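Local coordinates for CurF (Lyngbya majuscula, PDB 5DP2), which catalyses cyclopropane ring formation during curacin A biosynthesis, probably acting on a carrier-protein-bound intermediate with NADPH as the hydride donor, at residues S93-W98 with C119-L124; G183-A188 with G202-M207; T190-I195 with V206-T211. All coordinates share one frame; numbering follows the deposited sequence.

Contact 1 (S93-W98 with C119-L124); sequences SDVSQW and CSPDDL
Gln97 and Pro121 bring the two backbones to their nearest approach, 6.7 Å between CA atoms, where the loop 93-98 passes the short 3-10 turn at 121-123 without strand pairing. Trp98 carries the contact. Its chi1 (-60°) sets CG anti to the carbonyl carbon, and chi2 (108°) then turns the ring so that NE1 donates to Pro121 O over 3.0 Å at an N-H...O angle of 160°. The acceptor lies close to the ring plane, so this bond engages the indole edge and leaves the faces to carbon. On one face sits Leu124, whose CD1 stands 4.1 Å from the centroid of the Trp98 five-membered ring, a CH-pi contact, while its CB packs nearer the rim. The opposite face is overlain at its rim by CG of the preceding residue, Gln97. At the pyrrole rim, Trp98 CD1 rests 3.7 Å from Pro121 CB, and Val95 CG1 reaches Pro121 CG at 4.2 Å. The extended Gln97 chain brings NE2 within 2.7 Å of a water that accepts its hydrogen; this water also lies close to Pro121 O and Leu124 O. An alanine in place of Trp98 would probably cost Pro121 O its indole N-H donor and open a gap beside Leu124. The contact joins two loops of the GroES-like part of the chain, with Val104 and Val39 of neighbouring strands also touching the indole. Its chemistry implies that one in-plane N-H bond probably fixes which edge of the indole meets the turn, and carbon on both faces is likely to limit its rotation.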
loop_
_atom_site.group_PDB
_atom_site.type_symbol
_atom_site.label_atom_id
_atom_site.label_comp_id
_atom_site.label_asym_id
_atom_site.label_seq_id
_atom_site.Cartn_x
_atom_site.Cartn_y
_atom_site.Cartn_z
ATOM N N SER A 93 -20.143 9.103 23.089
ATOM C CA SER A 93 -20.287 9.239 24.522
ATOM C C SER A 93 -19.730 8.081 25.318
ATOM O O SER A 93 -19.296 8.295 26.459
ATOM C CB SER A 93 -21.778 9.380 24.863
ATOM O OG SER A 93 -22.521 8.240 24.507
ATOM N N ASP A 94 -19.782 6.876 24.759
ATOM C CA ASP A 94 -19.441 5.675 25.503
ATOM C C ASP A 94 -18.022 5.169 25.180
ATOM O O ASP A 94 -17.630 4.095 25.633
ATOM C CB ASP A 94 -20.476 4.558 25.284
ATOM C CG ASP A 94 -21.901 4.864 25.811
ATOM O OD1 ASP A 94 -22.274 6.040 26.042
ATOM O OD2 ASP A 94 -22.667 3.881 25.939
ATOM N N VAL A 95 -17.241 5.943 24.421
ATOM C CA VAL A 95 -15.892 5.544 24.032
ATOM C C VAL A 95 -14.895 6.079 25.024
ATOM O O VAL A 95 -14.888 7.274 25.329
ATOM C CB VAL A 95 -15.536 6.085 22.643
ATOM C CG1 VAL A 95 -14.055 5.863 22.312
ATOM C CG2 VAL A 95 -16.427 5.472 21.587
ATOM N N SER A 96 -14.039 5.166 25.472
ATOM C CA SER A 96 -12.929 5.440 26.385
ATOM C C SER A 96 -11.537 5.400 25.731
ATOM O O SER A 96 -10.598 5.974 26.278
ATOM C CB SER A 96 -12.938 4.421 27.542
ATOM O OG SER A 96 -12.941 3.077 27.043
ATOM N N GLN A 97 -11.417 4.700 24.607
ATOM C CA GLN A 97 -10.106 4.382 24.011
ATOM C C GLN A 97 -9.385 5.603 23.426
ATOM O O GLN A 97 -8.166 5.627 23.330
ATOM C CB GLN A 97 -10.254 3.295 22.919
ATOM C CG GLN A 97 -8.931 2.841 22.308
ATOM C CD GLN A 97 -9.070 1.708 21.302
ATOM O OE1 GLN A 97 -10.136 1.103 21.161
ATOM N NE2 GLN A 97 -7.976 1.414 20.591
ATOM N N TRP A 98 -10.154 6.578 22.971
ATOM C CA TRP A 98 -9.636 7.758 22.292
ATOM C C TRP A 98 -10.278 8.988 22.888
ATOM O O TRP A 98 -11.401 8.919 23.416
ATOM C CB TRP A 98 -9.947 7.688 20.783
ATOM C CG TRP A 98 -9.348 6.489 20.114
ATOM C CD1 TRP A 98 -10.015 5.395 19.655
ATOM C CD2 TRP A 98 -7.966 6.267 19.826
ATOM N NE1 TRP A 98 -9.132 4.489 19.138
ATOM C CE2 TRP A 98 -7.867 5.011 19.212
ATOM C CE3 TRP A 98 -6.805 7.017 20.016
ATOM C CZ2 TRP A 98 -6.658 4.468 18.815
ATOM C CZ3 TRP A 98 -5.593 6.469 19.611
ATOM C CH2 TRP A 98 -5.538 5.220 19.014
ATOM N N CYS A 119 -15.672 6.479 12.412
ATOM C CA CYS A 119 -15.349 5.070 12.409
ATOM C C CYS A 119 -15.378 4.508 13.809
ATOM O O CYS A 119 -15.720 5.174 14.756
ATOM C CB CYS A 119 -14.012 4.833 11.732
ATOM S SG CYS A 119 -12.626 5.595 12.537
ATOM N N SER A 120 -15.030 3.232 13.924
ATOM C CA SER A 120 -14.944 2.560 15.211
ATOM C C SER A 120 -13.602 2.835 15.888
ATOM O O SER A 120 -12.580 2.987 15.194
ATOM C CB SER A 120 -15.083 1.055 14.996
ATOM O OG SER A 120 -14.501 0.323 16.045
ATOM N N PRO A 121 -13.552 2.791 17.219
ATOM C CA PRO A 121 -12.249 2.911 17.880
ATOM C C PRO A 121 -11.231 1.869 17.445
ATOM O O PRO A 121 -10.044 2.156 17.474
ATOM C CB PRO A 121 -12.571 2.750 19.379
ATOM C CG PRO A 121 -14.002 2.806 19.497
ATOM C CD PRO A 121 -14.662 2.733 18.182
ATOM N N ASP A 122 -11.681 0.664 17.096
ATOM C CA ASP A 122 -10.785 -0.418 16.672
ATOM C C ASP A 122 -10.235 -0.237 15.257
ATOM O O ASP A 122 -9.433 -1.046 14.794
ATOM C CB ASP A 122 -11.479 -1.770 16.769
ATOM C CG ASP A 122 -11.818 -2.165 18.202
ATOM O OD1 ASP A 122 -11.224 -1.634 19.176
ATOM O OD2 ASP A 122 -12.691 -3.044 18.353
ATOM N N ASP A 123 -10.645 0.818 14.580
ATOM C CA ASP A 123 -10.152 1.132 13.239
ATOM C C ASP A 123 -9.033 2.163 13.249
ATOM O O ASP A 123 -8.645 2.639 12.179
ATOM C CB ASP A 123 -11.279 1.772 12.371
ATOM C CG ASP A 123 -12.456 0.906 12.116
ATOM O OD1 ASP A 123 -12.195 -0.224 11.780
ATOM O OD2 ASP A 123 -13.619 1.383 12.188
ATOM N N LEU A 124 -8.575 2.560 14.440
ATOM C CA LEU A 124 -7.579 3.606 14.590
ATOM C C LEU A 124 -6.339 3.061 15.291
ATOM O O LEU A 124 -6.442 2.183 16.174
ATOM C CB LEU A 124 -8.161 4.749 15.433
ATOM C CG LEU A 124 -9.393 5.421 14.826
ATOM C CD1 LEU A 124 -9.914 6.490 15.788
ATOM C CD2 LEU A 124 -9.097 5.989 13.452
HETATM O O HOH W 1 -7.405 0.437 18.106
#

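Contact 2 (G183-A188 with G202-M207); sequences GSEVFA and GIKHVM
Ala188 pairs with Val206 in parallel register, CA atoms 4.8 Å apart, where strands 185-188 and 205-207 run at 18° to each other in the Rossmann-type nucleotide-binding sheet. The two bonds of Ala188 bracket Val206: Ala188 N donates to His205 O (2.9 Å, 172°), and Met207 N donates to Ala188 O (2.9 Å). Val206 CA adds a CA-H...O contact to the same Ala188 O. Strands 185-190 and 205-208 belong to one beta-alpha-beta unit, connected through helix 195-200, and the second is an outermost strand of the sheet.

On the face turned to helix 214-221, Phe187 and His205 point the same way side by side. His205 CD2 lies over the Phe187 ring, 3.5 Å from CE2, but the near-parallel rings are slid so far apart that they scarcely overlap. Met207 CE closes in near the plane of the Phe187 ring. Toward helices 170-181 and 195-200, Ile203 CG2, in the conformer described, touches Val186 CG1 at 4.0 Å and Ala188 CB at 4.1 Å. Near solvent, Glu185 OE2 forms a salt bridge of 3.5 Å with NZ of Lys204 in one of its two modelled conformers. A water hydrogen-bonded to Glu185 OE2 sits 2.7 Å from His205 NE2, in the plane of the imidazole.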
loop_
_atom_site.group_PDB
_atom_site.type_symbol
_atom_site.label_atom_id
_atom_site.label_comp_id
_atom_site.label_asym_id
_atom_site.label_seq_id
_atom_site.Cartn_x
_atom_site.Cartn_y
_atom_site.Cartn_z
ATOM N N GLY A 183 18.004 -8.186 7.069
ATOM C CA GLY A 183 19.329 -8.679 6.758
ATOM C C GLY A 183 19.433 -9.435 5.453
ATOM O O GLY A 183 20.394 -10.178 5.243
ATOM N N SER A 184 18.483 -9.221 4.540
ATOM C CA SER A 184 18.507 -9.912 3.266
ATOM C C SER A 184 19.217 -9.053 2.203
ATOM O O SER A 184 19.443 -7.854 2.389
ATOM C CB SER A 184 17.121 -10.364 2.866
ATOM O OG SER A 184 16.297 -9.322 2.566
ATOM N N GLU A 185 19.605 -9.731 1.106
ATOM C CA GLU A 185 20.278 -9.121 -0.046
ATOM C C GLU A 185 19.218 -8.736 -1.095
ATOM O O GLU A 185 18.586 -9.614 -1.687
ATOM C CB GLU A 185 21.292 -10.060 -0.657
ATOM C CG GLU A 185 22.079 -9.361 -1.741
ATOM C CD GLU A 185 23.128 -10.213 -2.423
ATOM O OE1 GLU A 185 23.093 -11.459 -2.274
ATOM O OE2 GLU A 185 23.954 -9.626 -3.150
ATOM N N VAL A 186 19.023 -7.437 -1.287
ATOM C CA VAL A 186 17.995 -6.938 -2.189
ATOM C C VAL A 186 18.510 -6.866 -3.636
ATOM O O VAL A 186 19.559 -6.278 -3.910
ATOM C CB VAL A 186 17.494 -5.542 -1.743
ATOM C CG1 VAL A 186 16.614 -4.896 -2.801
ATOM C CG2 VAL A 186 16.739 -5.663 -0.432
ATOM N N PHE A 187 17.702 -7.409 -4.534
ATOM C CA PHE A 187 17.818 -7.217 -5.969
ATOM C C PHE A 187 16.564 -6.432 -6.357
ATOM O O PHE A 187 15.467 -6.842 -6.020
ATOM C CB PHE A 187 17.841 -8.565 -6.691
ATOM C CG PHE A 187 19.052 -9.416 -6.407
ATOM C CD1 PHE A 187 19.255 -10.016 -5.170
ATOM C CD2 PHE A 187 19.988 -9.647 -7.386
ATOM C CE1 PHE A 187 20.355 -10.785 -4.912
ATOM C CE2 PHE A 187 21.099 -10.423 -7.133
ATOM C CZ PHE A 187 21.286 -10.998 -5.891
ATOM N N ALA A 188 16.708 -5.286 -6.973
ATOM C CA ALA A 188 15.554 -4.420 -7.265
ATOM C C ALA A 188 15.376 -4.244 -8.747
ATOM O O ALA A 188 16.345 -4.234 -9.514
ATOM C CB ALA A 188 15.771 -3.062 -6.612
ATOM N N GLY A 202 21.267 3.195 -2.032
ATOM C CA GLY A 202 22.185 2.185 -1.488
ATOM C C GLY A 202 21.954 0.765 -1.985
ATOM O O GLY A 202 22.621 -0.161 -1.497
ATOM N N ILE A 203 21.063 0.563 -2.958
ATOM C CA ILE A 203 20.855 -0.773 -3.487
ATOM C C ILE A 203 21.935 -1.078 -4.529
ATOM O O ILE A 203 22.118 -0.335 -5.487
ATOM C CB ILE A 203 19.435 -0.929 -4.103
ATOM C CG1 ILE A 203 18.340 -0.427 -3.134
ATOM C CG2 ILE A 203 19.178 -2.370 -4.506
ATOM C CD1 ILE A 203 16.945 -0.402 -3.742
ATOM N N LYS A 204 22.646 -2.173 -4.327
ATOM C CA LYS A 204 23.737 -2.583 -5.205
ATOM C C LYS A 204 23.217 -3.052 -6.582
ATOM O O LYS A 204 23.696 -2.611 -7.640
ATOM C CB LYS A 204 24.519 -3.701 -4.488
ATOM C CG LYS A 204 25.774 -4.213 -5.183
ATOM C CD LYS A 204 26.598 -5.143 -4.278
ATOM C CE LYS A 204 26.126 -6.579 -4.350
ATOM N NZ LYS A 204 26.721 -7.475 -3.313
ATOM N N HIS A 205 22.272 -3.992 -6.569
ATOM C CA HIS A 205 21.788 -4.615 -7.800
ATOM C C HIS A 205 20.422 -4.036 -8.188
ATOM O O HIS A 205 19.423 -4.324 -7.541
ATOM C CB HIS A 205 21.651 -6.132 -7.637
ATOM C CG HIS A 205 22.945 -6.847 -7.403
ATOM N ND1 HIS A 205 24.063 -6.674 -8.194
ATOM C CD2 HIS A 205 23.277 -7.794 -6.497
ATOM C CE1 HIS A 205 25.030 -7.470 -7.777
ATOM N NE2 HIS A 205 24.573 -8.166 -6.754
ATOM N N VAL A 206 20.402 -3.217 -9.233
ATOM C CA VAL A 206 19.192 -2.552 -9.703
ATOM C C VAL A 206 19.120 -2.761 -11.220
ATOM O O VAL A 206 20.074 -2.480 -11.941
ATOM C CB VAL A 206 19.165 -1.051 -9.372
ATOM C CG1 VAL A 206 17.801 -0.476 -9.757
ATOM C CG2 VAL A 206 19.460 -0.773 -7.903
ATOM N N MET A 207 17.983 -3.289 -11.682
ATOM C CA MET A 207 17.771 -3.719 -13.065
ATOM C C MET A 207 16.502 -3.082 -13.608
ATOM O O MET A 207 15.640 -2.642 -12.850
ATOM C CB MET A 207 17.621 -5.272 -13.119
ATOM C CG MET A 207 18.874 -6.008 -12.703
ATOM S SD MET A 207 18.568 -7.705 -12.230
ATOM C CE MET A 207 17.916 -7.389 -10.601
HETATM O O HOH W 2 26.035 -10.069 -5.534
HETATM O O HOH W 3 26.652 -10.047 -2.386
HETATM O O HOH W 4 21.846 -5.115 -3.835
HETATM O O HOH W 5 21.450 -4.485 -2.446
#

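Contact 3 (T190-I195 with V206-T211); sequences TSPHKI and VMNSRT. With NAP (NADP nicotinamide-adenine-dinucleotide phosphate), chain B.
Ser191 meets Arg210 because its OG stands anti to the carbonyl carbon, beside its own backbone N (chi1 -64°), while the arginine chain bends at chi2 (-88°), which places CD beside adenine N1A; from there NE meets the serine hydroxyl. Arg210, modelled in two conformers, donates through NE to Ser191 OG over 2.8 Å, with the oxygen near the guanidinium plane. Ser191 OG in turn donates a hydrogen bond to O2X of the NADP phosphate at 2.6 Å, and Ser191 N donates to that same oxygen. The same NE/NH2 edge of the guanidinium also serves the phosphate, NH2 donating to O3X at 3.0 Å, while one face lies against the adenine, with C6A 3.2 Å above the plane and offset toward the rim of the group. The third oxygen, O1X, takes a 2.7 Å bond from NZ of the extended Lys194, which is also tied to the backbone oxygens of Ser331 and His333.

Behind this site the strands continue their parallel pairing: Thr190 N donates to Met207 O, and Ser209 N to Thr190 O. Asn208 OD1 accepts from Arg210 N, forming an Asx turn, and abuts Pro192 CD at 3.3 Å. Ile195 CG2 packs on Val206 CG1 at 3.8 Å. All three terminal oxygens of the 2'-phosphate are thus gripped, two of them by cationic side chains, an arrangement likely to stabilise its negative charge and consistent with selection of NADP over NAD.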
loop_
_atom_site.group_PDB
_atom_site.type_symbol
_atom_site.label_atom_id
_atom_site.label_comp_id
_atom_site.label_asym_id
_atom_site.label_seq_id
_atom_site.Cartn_x
_atom_site.Cartn_y
_atom_site.Cartn_z
ATOM N N THR A 190 13.271 -1.457 -11.462
ATOM C CA THR A 190 12.528 -0.213 -11.622
ATOM C C THR A 190 12.730 0.253 -13.074
ATOM O O THR A 190 13.519 -0.306 -13.836
ATOM C CB THR A 190 12.993 0.856 -10.597
ATOM O OG1 THR A 190 12.157 1.987 -10.679
ATOM C CG2 THR A 190 14.420 1.305 -10.841
ATOM N N SER A 191 12.008 1.298 -13.446
ATOM C CA SER A 191 12.103 1.799 -14.814
ATOM C C SER A 191 13.480 2.445 -15.037
ATOM O O SER A 191 14.112 2.945 -14.087
ATOM C CB SER A 191 10.996 2.800 -15.060
ATOM O OG SER A 191 9.716 2.191 -14.964
ATOM N N PRO A 192 13.960 2.489 -16.295
ATOM C CA PRO A 192 15.331 2.950 -16.553
ATOM C C PRO A 192 15.718 4.294 -15.916
ATOM O O PRO A 192 16.847 4.426 -15.427
ATOM C CB PRO A 192 15.401 2.972 -18.080
ATOM C CG PRO A 192 14.503 1.837 -18.470
ATOM C CD PRO A 192 13.359 1.895 -17.510
ATOM N N HIS A 193 14.828 5.281 -15.933
ATOM C CA HIS A 193 15.176 6.587 -15.435
ATOM C C HIS A 193 15.152 6.686 -13.905
ATOM O O HIS A 193 15.540 7.721 -13.369
ATOM C CB HIS A 193 14.311 7.693 -16.056
ATOM C CG HIS A 193 12.913 7.730 -15.550
ATOM N ND1 HIS A 193 11.966 6.807 -15.913
ATOM C CD2 HIS A 193 12.305 8.606 -14.717
ATOM C CE1 HIS A 193 10.828 7.120 -15.324
ATOM N NE2 HIS A 193 11.009 8.204 -14.593
ATOM N N LYS A 194 14.683 5.636 -13.226
ATOM C CA LYS A 194 14.697 5.568 -11.767
ATOM C C LYS A 194 15.813 4.700 -11.216
ATOM O O LYS A 194 16.030 4.691 -9.998
ATOM C CB LYS A 194 13.334 5.087 -11.239
ATOM C CG LYS A 194 12.170 5.952 -11.688
ATOM C CD LYS A 194 10.847 5.512 -11.071
ATOM C CE LYS A 194 9.666 6.248 -11.676
ATOM N NZ LYS A 194 8.392 5.940 -10.963
ATOM N N ILE A 195 16.543 3.992 -12.082
ATOM C CA ILE A 195 17.603 3.094 -11.604
ATOM C C ILE A 195 18.640 3.841 -10.784
ATOM O O ILE A 195 19.024 3.396 -9.700
ATOM C CB ILE A 195 18.239 2.332 -12.795
ATOM C CG1 ILE A 195 17.223 1.307 -13.338
ATOM C CG2 ILE A 195 19.549 1.667 -12.372
ATOM C CD1 ILE A 195 17.664 0.561 -14.588
ATOM N N VAL A 206 20.402 -3.217 -9.233
ATOM C CA VAL A 206 19.192 -2.552 -9.703
ATOM C C VAL A 206 19.120 -2.761 -11.220
ATOM O O VAL A 206 20.074 -2.480 -11.941
ATOM C CB VAL A 206 19.165 -1.051 -9.372
ATOM C CG1 VAL A 206 17.801 -0.476 -9.757
ATOM C CG2 VAL A 206 19.460 -0.773 -7.903
ATOM N N MET A 207 17.983 -3.289 -11.682
ATOM C CA MET A 207 17.771 -3.719 -13.065
ATOM C C MET A 207 16.502 -3.082 -13.608
ATOM O O MET A 207 15.640 -2.642 -12.850
ATOM C CB MET A 207 17.621 -5.272 -13.119
ATOM C CG MET A 207 18.874 -6.008 -12.703
ATOM S SD MET A 207 18.568 -7.705 -12.230
ATOM C CE MET A 207 17.916 -7.389 -10.601
ATOM N N ASN A 208 16.365 -3.095 -14.923
ATOM C CA ASN A 208 15.175 -2.593 -15.587
ATOM C C ASN A 208 14.004 -3.541 -15.409
ATOM O O ASN A 208 14.090 -4.737 -15.731
ATOM C CB ASN A 208 15.512 -2.460 -17.091
ATOM C CG ASN A 208 14.379 -1.905 -17.929
ATOM O OD1 ASN A 208 13.415 -1.366 -17.423
ATOM N ND2 ASN A 208 14.516 -2.022 -19.250
ATOM N N SER A 209 12.892 -2.996 -14.918
ATOM C CA SER A 209 11.665 -3.738 -14.739
ATOM C C SER A 209 10.748 -3.789 -15.961
ATOM O O SER A 209 9.767 -4.528 -15.955
ATOM C CB SER A 209 10.839 -3.065 -13.670
ATOM O OG SER A 209 10.551 -1.742 -14.117
ATOM N N ARG A 210 11.050 -2.972 -16.982
ATOM C CA ARG A 210 10.105 -2.716 -18.064
ATOM C C ARG A 210 10.160 -3.751 -19.172
ATOM O O ARG A 210 9.340 -3.694 -20.097
ATOM C CB ARG A 210 10.282 -1.300 -18.611
ATOM C CG ARG A 210 9.858 -0.234 -17.627
ATOM C CD ARG A 210 8.386 0.075 -17.775
ATOM N NE ARG A 210 7.902 0.911 -16.663
ATOM C CZ ARG A 210 6.632 1.323 -16.534
ATOM N NH1 ARG A 210 5.725 1.018 -17.451
ATOM N NH2 ARG A 210 6.263 2.057 -15.493
ATOM N N THR A 211 11.081 -4.705 -19.076
ATOM C CA THR A 211 11.081 -5.928 -19.880
ATOM C C THR A 211 11.357 -7.082 -18.921
ATOM O O THR A 211 11.772 -6.863 -17.783
ATOM C CB THR A 211 12.160 -5.948 -20.987
ATOM O OG1 THR A 211 13.441 -6.155 -20.400
ATOM C CG2 THR A 211 12.097 -4.673 -21.838
HETATM P PA NAP B . 3.238 2.019 -6.760
HETATM O O1A NAP B . 3.686 3.279 -6.103
HETATM O O2A NAP B . 4.079 0.801 -6.649
HETATM O O5B NAP B . 2.951 2.372 -8.292
HETATM C C5B NAP B . 2.827 1.341 -9.281
HETATM C C4B NAP B . 4.160 0.742 -9.677
HETATM O O4B NAP B . 3.949 -0.115 -10.775
HETATM C C3B NAP B . 5.198 1.751 -10.069
HETATM O O3B NAP B . 6.269 1.677 -9.125
HETATM C C2B NAP B . 5.653 1.343 -11.483
HETATM O O2B NAP B . 7.028 1.267 -11.733
HETATM C C1B NAP B . 5.122 -0.071 -11.614
HETATM N N9A NAP B . 4.663 -0.425 -12.951
HETATM C C8A NAP B . 3.417 -0.185 -13.489
HETATM N N7A NAP B . 3.347 -0.659 -14.754
HETATM C C5A NAP B . 4.540 -1.211 -15.017
HETATM C C6A NAP B . 5.113 -1.879 -16.140
HETATM N N6A NAP B . 4.383 -2.060 -17.259
HETATM N N1A NAP B . 6.362 -2.315 -16.048
HETATM C C2A NAP B . 7.056 -2.117 -14.922
HETATM N N3A NAP B . 6.630 -1.512 -13.809
HETATM C C4A NAP B . 5.391 -1.051 -13.871
HETATM O O3 NAP B . 1.754 1.647 -6.259
HETATM P PN NAP B . 1.281 0.974 -4.885
HETATM O O1N NAP B . 0.025 1.643 -4.480
HETATM O O2N NAP B . 2.417 0.914 -3.906
HETATM O O5D NAP B . 0.902 -0.465 -5.372
HETATM C C5D NAP B . 1.951 -1.341 -5.846
HETATM C C4D NAP B . 1.327 -2.524 -6.627
HETATM O O4D NAP B . 0.871 -3.464 -5.690
HETATM C C3D NAP B . 0.099 -2.160 -7.471
HETATM O O3D NAP B . 0.034 -3.077 -8.571
HETATM C C2D NAP B . -1.044 -2.348 -6.507
HETATM O O2D NAP B . -2.260 -2.616 -7.212
HETATM C C1D NAP B . -0.566 -3.519 -5.689
HETATM N N1N NAP B . -0.920 -3.625 -4.257
HETATM C C2N NAP B . -1.508 -4.753 -3.798
HETATM C C3N NAP B . -1.852 -4.922 -2.459
HETATM C C7N NAP B . -2.496 -6.187 -2.007
HETATM O O7N NAP B . -2.942 -6.163 -0.880
HETATM N N7N NAP B . -2.531 -7.252 -2.851
HETATM C C4N NAP B . -1.579 -3.889 -1.556
HETATM C C5N NAP B . -0.972 -2.741 -2.050
HETATM C C6N NAP B . -0.643 -2.622 -3.406
HETATM P P2B NAP B . 7.979 2.534 -11.946
HETATM O O1X NAP B . 8.063 3.245 -10.601
HETATM O O2X NAP B . 9.275 1.902 -12.368
HETATM O O3X NAP B . 7.334 3.396 -13.005
#

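From the N terminus, contact 1 comes first: it closes a loop of 20 residues that holds strand 103-107 and most of strand 116-119, and ties two loops of the GroES-like part. It is complete before the others open, and its centre lies about 41 Å from that of contact 2, across the chain's centre. Contacts 2 and 3 interleave: 183-188 precedes 190-195, and 202-207 precedes 206-211, so the closures cross, sharing Val206 and Met207. Together they join neighbouring strands 185-190 and 205-208, which helix 195-200 connects, contact 2 along the bodies of the strands and contact 3 at their C-terminal ends, where the cofactor phosphate binds.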